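Local coordinates for phosphocarrier protein HPr (Mycoplasma capricolum, PDB 1PCH) that relays phosphoryl groups through an active-site histidine in the phosphoenolpyruvate-dependent sugar phosphotransferase system, which phosphorylates sugars as they cross the cell membrane, at residues 1-12 with 54-65. Residues are numbered along the deposited sequence; the frame is centred on the assembly and turned at random.
Sequences AKFSAIITDKVG and IKTGTEITIQAD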
ATOM      1  N   ALA A   1       7.386   8.255   7.808  1.00 21.82           N
ATOM      2  CA  ALA A   1       7.891   8.067   6.462  1.00 22.24           C
ATOM      3  C   ALA A   1       6.698   7.899   5.506  1.00 19.47           C
ATOM      4  O   ALA A   1       5.718   7.277   5.854  1.00 24.62           O
ATOM      5  CB  ALA A   1       8.778   6.820   6.401  1.00 33.64           C
ATOM      6  N   LYS A   2       6.829   8.474   4.302  1.00 19.68           N
ATOM      7  CA  LYS A   2       5.699   8.362   3.390  1.00 20.95           C
ATOM      8  C   LYS A   2       6.029   8.525   1.942  1.00 23.53           C
ATOM      9  O   LYS A   2       7.035   9.086   1.492  1.00 24.98           O
ATOM     10  CB  LYS A   2       4.647   9.387   3.818  1.00 25.93           C
ATOM     11  CG  LYS A   2       4.804  10.755   3.246  1.00 32.47           C
ATOM     12  CD  LYS A   2       4.026  11.796   4.074  1.00 36.66           C
ATOM     13  CE  LYS A   2       2.534  11.672   3.909  1.00 39.72           C
ATOM     14  NZ  LYS A   2       1.772  12.611   4.789  1.00 50.37           N
ATOM     15  N   PHE A   3       5.062   8.066   1.118  1.00 20.05           N
ATOM     16  CA  PHE A   3       5.187   8.202  -0.308  1.00 20.87           C
ATOM     17  C   PHE A   3       3.798   8.139  -0.931  1.00 21.55           C
ATOM     18  O   PHE A   3       2.869   7.603  -0.358  1.00 19.03           O
ATOM     19  CB  PHE A   3       6.141   7.235  -0.957  1.00 24.83           C
ATOM     20  CG  PHE A   3       5.627   5.833  -1.186  1.00 26.17           C
ATOM     21  CD1 PHE A   3       4.954   5.517  -2.337  1.00 29.25           C
ATOM     22  CD2 PHE A   3       5.839   4.857  -0.216  1.00 28.14           C
ATOM     23  CE1 PHE A   3       4.477   4.230  -2.558  1.00 30.39           C
ATOM     24  CE2 PHE A   3       5.374   3.569  -0.434  1.00 30.42           C
ATOM     25  CZ  PHE A   3       4.696   3.268  -1.591  1.00 29.25           C
ATOM     26  N   SER A   4       3.696   8.792  -2.088  1.00 21.48           N
ATOM     27  CA  SER A   4       2.403   8.792  -2.761  1.00 18.20           C
ATOM     28  C   SER A   4       2.636   8.262  -4.135  1.00 16.77           C
ATOM     29  O   SER A   4       3.754   8.321  -4.684  1.00 19.64           O
ATOM     30  CB  SER A   4       1.811  10.195  -2.789  1.00 21.21           C
ATOM     31  OG  SER A   4       1.642  10.732  -1.520  1.00 32.52           O
ATOM     32  N   ALA A   5       1.616   7.648  -4.729  1.00 17.13           N
ATOM     33  CA  ALA A   5       1.832   7.129  -6.089  1.00 17.25           C
ATOM     34  C   ALA A   5       0.458   7.016  -6.744  1.00 15.64           C
ATOM     35  O   ALA A   5      -0.563   6.953  -6.048  1.00 18.61           O
ATOM     36  CB  ALA A   5       2.567   5.839  -6.120  1.00 22.63           C
ATOM     37  N   ILE A   6       0.435   6.901  -8.033  1.00 17.81           N
ATOM     38  CA  ILE A   6      -0.900   6.719  -8.671  1.00 18.46           C
ATOM     39  C   ILE A   6      -0.992   5.229  -9.016  1.00 17.25           C
ATOM     40  O   ILE A   6      -0.055   4.692  -9.564  1.00 19.46           O
ATOM     41  CB  ILE A   6      -0.943   7.528  -9.974  1.00 23.32           C
ATOM     42  CG1 ILE A   6      -0.856   9.047  -9.741  1.00 24.38           C
ATOM     43  CG2 ILE A   6      -2.128   7.155 -10.831  1.00 19.08           C
ATOM     44  CD1 ILE A   6      -1.799   9.567  -8.715  1.00 27.25           C
ATOM     45  N   ILE A   7      -2.096   4.621  -8.705  1.00 15.24           N
ATOM     46  CA  ILE A   7      -2.346   3.226  -9.025  1.00 16.97           C
ATOM     47  C   ILE A   7      -2.577   3.096 -10.535  1.00 16.36           C
ATOM     48  O   ILE A   7      -3.487   3.685 -11.052  1.00 17.74           O
ATOM     49  CB  ILE A   7      -3.635   2.732  -8.318  1.00 17.86           C
ATOM     50  CG1 ILE A   7      -3.556   2.822  -6.816  1.00 18.21           C
ATOM     51  CG2 ILE A   7      -3.982   1.364  -8.872  1.00 21.08           C
ATOM     52  CD1 ILE A   7      -2.413   1.967  -6.233  1.00 23.81           C
ATOM     53  N   THR A   8      -1.705   2.352 -11.208  1.00 20.38           N
ATOM     54  CA  THR A   8      -1.897   2.247 -12.655  1.00 25.71           C
ATOM     55  C   THR A   8      -2.446   0.920 -13.078  1.00 29.32           C
ATOM     56  O   THR A   8      -2.724   0.734 -14.273  1.00 29.16           O
ATOM     57  CB  THR A   8      -0.597   2.554 -13.396  1.00 27.48           C
ATOM     58  OG1 THR A   8       0.494   1.909 -12.730  1.00 27.51           O
ATOM     59  CG2 THR A   8      -0.352   4.067 -13.296  1.00 28.72           C
ATOM     60  N   ASP A   9      -2.586   0.009 -12.107  1.00 28.84           N
ATOM     61  CA  ASP A   9      -3.140  -1.306 -12.423  1.00 24.69           C
ATOM     62  C   ASP A   9      -4.608  -1.065 -12.928  1.00 20.86           C
ATOM     63  O   ASP A   9      -5.255  -0.265 -12.322  1.00 16.71           O
ATOM     64  CB  ASP A   9      -3.206  -2.154 -11.173  1.00 23.37           C
ATOM     65  CG  ASP A   9      -3.691  -3.567 -11.445  1.00 26.35           C
ATOM     66  OD1 ASP A   9      -4.687  -3.733 -12.158  1.00 31.03           O
ATOM     67  OD2 ASP A   9      -3.062  -4.510 -10.903  1.00 29.47           O
ATOM     68  N   LYS A  10      -4.959  -1.684 -14.026  1.00 25.76           N
ATOM     69  CA  LYS A  10      -6.268  -1.503 -14.646  1.00 27.27           C
ATOM     70  C   LYS A  10      -7.396  -2.090 -13.840  1.00 32.50           C
ATOM     71  O   LYS A  10      -8.585  -1.836 -14.112  1.00 38.88           O
ATOM     72  CB  LYS A  10      -6.247  -2.107 -16.061  1.00 25.87           C
ATOM     73  CG  LYS A  10      -5.366  -1.251 -17.025  1.00 29.54           C
ATOM     74  CD  LYS A  10      -5.430  -1.848 -18.404  1.00 35.38           C
ATOM     75  CE  LYS A  10      -4.150  -1.808 -19.173  1.00 40.18           C
ATOM     76  NZ  LYS A  10      -4.171  -2.805 -20.308  1.00 46.77           N
ATOM     77  N   VAL A  11      -7.079  -2.887 -12.832  1.00 34.90           N
ATOM     78  CA  VAL A  11      -8.138  -3.473 -11.990  1.00 33.55           C
ATOM     79  C   VAL A  11      -8.112  -2.826 -10.614  1.00 34.07           C
ATOM     80  O   VAL A  11      -8.914  -3.085  -9.725  1.00 50.38           O
ATOM     81  CB  VAL A  11      -7.951  -5.004 -11.852  1.00 36.17           C
ATOM     82  CG1 VAL A  11      -9.120  -5.593 -11.065  1.00 37.73           C
ATOM     83  CG2 VAL A  11      -7.905  -5.657 -13.242  1.00 37.59           C
ATOM     84  N   GLY A  12      -7.104  -1.942 -10.398  1.00 24.92           N
ATOM     85  CA  GLY A  12      -7.022  -1.304  -9.116  1.00 20.25           C
ATOM     86  C   GLY A  12      -6.200  -2.150  -8.124  1.00 19.34           C
ATOM     87  O   GLY A  12      -5.393  -2.952  -8.507  1.00 25.59           O
ATOM     88  N   ILE A  54      -9.744   0.484  -3.945  1.00 18.17           N
ATOM     89  CA  ILE A  54      -8.975   1.530  -4.648  1.00 17.39           C
ATOM     90  C   ILE A  54      -8.921   1.234  -6.095  1.00 18.27           C
ATOM     91  O   ILE A  54      -8.630   0.117  -6.486  1.00 20.71           O
ATOM     92  CB  ILE A  54      -7.568   1.592  -4.014  1.00 22.37           C
ATOM     93  CG1 ILE A  54      -7.630   2.160  -2.610  1.00 22.30           C
ATOM     94  CG2 ILE A  54      -6.588   2.288  -4.932  1.00 23.40           C
ATOM     95  CD1 ILE A  54      -6.552   1.738  -1.677  1.00 19.83           C
ATOM     96  N   LYS A  55      -9.388   2.206  -6.932  1.00 17.59           N
ATOM     97  CA  LYS A  55      -9.397   1.831  -8.375  1.00 19.22           C
ATOM     98  C   LYS A  55      -8.298   2.604  -9.118  1.00 19.37           C
ATOM     99  O   LYS A  55      -7.698   3.547  -8.597  1.00 19.81           O
ATOM    100  CB  LYS A  55     -10.768   2.150  -8.934  1.00 23.25           C
ATOM    101  CG  LYS A  55     -11.933   1.444  -8.313  1.00 28.07           C
ATOM    102  CD  LYS A  55     -12.365   0.196  -9.020  1.00 32.54           C
ATOM    103  CE  LYS A  55     -13.642  -0.396  -8.369  1.00 33.28           C
ATOM    104  NZ  LYS A  55     -14.743  -0.500  -9.354  1.00 30.23           N
ATOM    105  N   THR A  56      -8.058   2.171 -10.339  1.00 21.19           N
ATOM    106  CA  THR A  56      -7.064   2.799 -11.203  1.00 20.48           C
ATOM    107  C   THR A  56      -7.226   4.331 -11.229  1.00 21.86           C
ATOM    108  O   THR A  56      -8.367   4.842 -11.273  1.00 16.15           O
ATOM    109  CB  THR A  56      -7.328   2.309 -12.655  1.00 18.84           C
ATOM    110  OG1 THR A  56      -7.440   0.897 -12.635  1.00 21.69           O
ATOM    111  CG2 THR A  56      -6.326   2.815 -13.610  1.00 19.71           C
ATOM    112  N   GLY A  57      -6.113   5.010 -11.231  1.00 21.42           N
ATOM    113  CA  GLY A  57      -5.982   6.441 -11.298  1.00 19.45           C
ATOM    114  C   GLY A  57      -5.989   7.121  -9.976  1.00 20.49           C
ATOM    115  O   GLY A  57      -5.711   8.297  -9.777  1.00 19.33           O
ATOM    116  N   THR A  58      -6.309   6.280  -8.942  1.00 18.07           N
ATOM    117  CA  THR A  58      -6.363   6.815  -7.614  1.00 18.75           C
ATOM    118  C   THR A  58      -4.958   7.104  -7.101  1.00 18.17           C
ATOM    119  O   THR A  58      -4.041   6.321  -7.291  1.00 21.61           O
ATOM    120  CB  THR A  58      -7.063   5.844  -6.631  1.00 20.40           C
ATOM    121  OG1 THR A  58      -8.383   5.568  -7.142  1.00 25.86           O
ATOM    122  CG2 THR A  58      -7.233   6.446  -5.259  1.00 24.45           C
ATOM    123  N   GLU A  59      -4.804   8.248  -6.481  1.00 20.99           N
ATOM    124  CA  GLU A  59      -3.544   8.609  -5.881  1.00 23.59           C
ATOM    125  C   GLU A  59      -3.637   8.156  -4.390  1.00 25.59           C
ATOM    126  O   GLU A  59      -4.517   8.529  -3.654  1.00 23.56           O
ATOM    127  CB  GLU A  59      -3.286  10.115  -5.867  1.00 27.16           C
ATOM    128  CG  GLU A  59      -1.864  10.422  -5.363  1.00 33.35           C
ATOM    129  CD  GLU A  59      -1.587  11.927  -5.386  1.00 41.69           C
ATOM    130  OE1 GLU A  59      -2.128  12.622  -4.515  1.00 43.88           O
ATOM    131  OE2 GLU A  59      -0.821  12.373  -6.277  1.00 46.87           O
ATOM    132  N   ILE A  60      -2.668   7.299  -4.079  1.00 21.02           N
ATOM    133  CA  ILE A  60      -2.627   6.788  -2.717  1.00 18.49           C
ATOM    134  C   ILE A  60      -1.370   7.335  -2.041  1.00 18.42           C
ATOM    135  O   ILE A  60      -0.402   7.703  -2.686  1.00 20.87           O
ATOM    136  CB  ILE A  60      -2.591   5.271  -2.722  1.00 15.97           C
ATOM    137  CG1 ILE A  60      -1.358   4.681  -3.451  1.00 20.55           C
ATOM    138  CG2 ILE A  60      -3.881   4.714  -3.300  1.00 19.99           C
ATOM    139  CD1 ILE A  60      -0.709   3.537  -2.727  1.00 26.88           C
ATOM    140  N   THR A  61      -1.456   7.307  -0.718  1.00 15.40           N
ATOM    141  CA  THR A  61      -0.350   7.719   0.107  1.00 16.81           C
ATOM    142  C   THR A  61      -0.131   6.608   1.149  1.00 17.84           C
ATOM    143  O   THR A  61      -1.113   6.094   1.650  1.00 13.98           O
ATOM    144  CB  THR A  61      -0.669   9.034   0.853  1.00 19.41           C
ATOM    145  OG1 THR A  61      -0.813  10.056  -0.166  1.00 23.32           O
ATOM    146  CG2 THR A  61       0.571   9.427   1.650  1.00 18.82           C
ATOM    147  N   ILE A  62       1.111   6.212   1.274  1.00 18.51           N
ATOM    148  CA  ILE A  62       1.476   5.228   2.268  1.00 18.39           C
ATOM    149  C   ILE A  62       2.331   5.946   3.341  1.00 19.12           C
ATOM    150  O   ILE A  62       3.277   6.673   3.005  1.00 19.37           O
ATOM    151  CB  ILE A  62       2.262   4.050   1.709  1.00 16.19           C
ATOM    152  CG1 ILE A  62       1.579   3.314   0.591  1.00 20.75           C
ATOM    153  CG2 ILE A  62       2.669   3.102   2.833  1.00 20.71           C
ATOM    154  CD1 ILE A  62       0.355   2.556   0.999  1.00 25.95           C
ATOM    155  N   GLN A  63       1.907   5.802   4.566  1.00 17.29           N
ATOM    156  CA  GLN A  63       2.538   6.430   5.703  1.00 22.25           C
ATOM    157  C   GLN A  63       3.020   5.313   6.667  1.00 21.70           C
ATOM    158  O   GLN A  63       2.200   4.484   7.009  1.00 19.44           O
ATOM    159  CB  GLN A  63       1.577   7.325   6.488  1.00 26.53           C
ATOM    160  CG  GLN A  63       2.229   8.107   7.622  1.00 34.95           C
ATOM    161  CD  GLN A  63       2.073   9.623   7.402  1.00 42.74           C
ATOM    162  OE1 GLN A  63       3.022  10.276   6.983  1.00 54.62           O
ATOM    163  NE2 GLN A  63       0.884  10.146   7.653  1.00 45.23           N
ATOM    164  N   ALA A  64       4.285   5.356   6.984  1.00 21.28           N
ATOM    165  CA  ALA A  64       4.824   4.338   7.927  1.00 20.72           C
ATOM    166  C   ALA A  64       5.321   5.121   9.157  1.00 22.06           C
ATOM    167  O   ALA A  64       6.000   6.137   9.000  1.00 21.98           O
ATOM    168  CB  ALA A  64       5.926   3.573   7.275  1.00 16.22           C
ATOM    169  N   ASP A  65       4.950   4.673  10.324  1.00 19.33           N
ATOM    170  CA  ASP A  65       5.392   5.341  11.553  1.00 26.45           C
ATOM    171  C   ASP A  65       5.907   4.270  12.496  1.00 27.55           C
ATOM    172  O   ASP A  65       5.283   3.264  12.827  1.00 22.69           O
ATOM    173  CB  ASP A  65       4.342   6.233  12.153  1.00 30.90           C
ATOM    174  CG  ASP A  65       3.740   7.194  11.120  1.00 41.07           C
ATOM    175  OD1 ASP A  65       4.493   8.047  10.596  1.00 57.01           O
ATOM    176  OD2 ASP A  65       2.531   7.064  10.810  1.00 45.64           O
TER
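Strand 2-6, at the edge of the four-stranded sheet of the HPr open-faced beta-sandwich, pairs antiparallel with the inner strand 59-65, Phe3 opposite Ile62 and Ala5 opposite Ile60 as hydrogen-bonded pairs. The ladder continues past the strand through Ile7, whose N donates to Thr58 O and whose O accepts from Gly57 N, in the type II turn 55-58. On the helix-covered face, Ile62 CB sits 4.3 Å from the centroid of the Phe3 ring in an off-centre CH-pi contact. The chi1 of 79° sets Phe3 CG between its own N and C, and the ring lies alongside Ile62, with Ile73 and Lys77 of helix 69-82 also against it. Ile7 CG1 meets Ile54 CG2 at 3.6 Å, the two side chains crossing at about a right angle. On the other face, Ser4 OG and Thr61 OG1 share a 2.9 Å hydrogen bond, and Ile6 CD1 is pressed tightly against Glu59 CB (3.3 Å). At the active-site end, Asp9 OD2 hydrogen-bonds His14 NE2 of the phosphohistidine site, while Asp9 OD1, met on its anti side, accepts from Val11 N at 2.6 Å in an Asx turn.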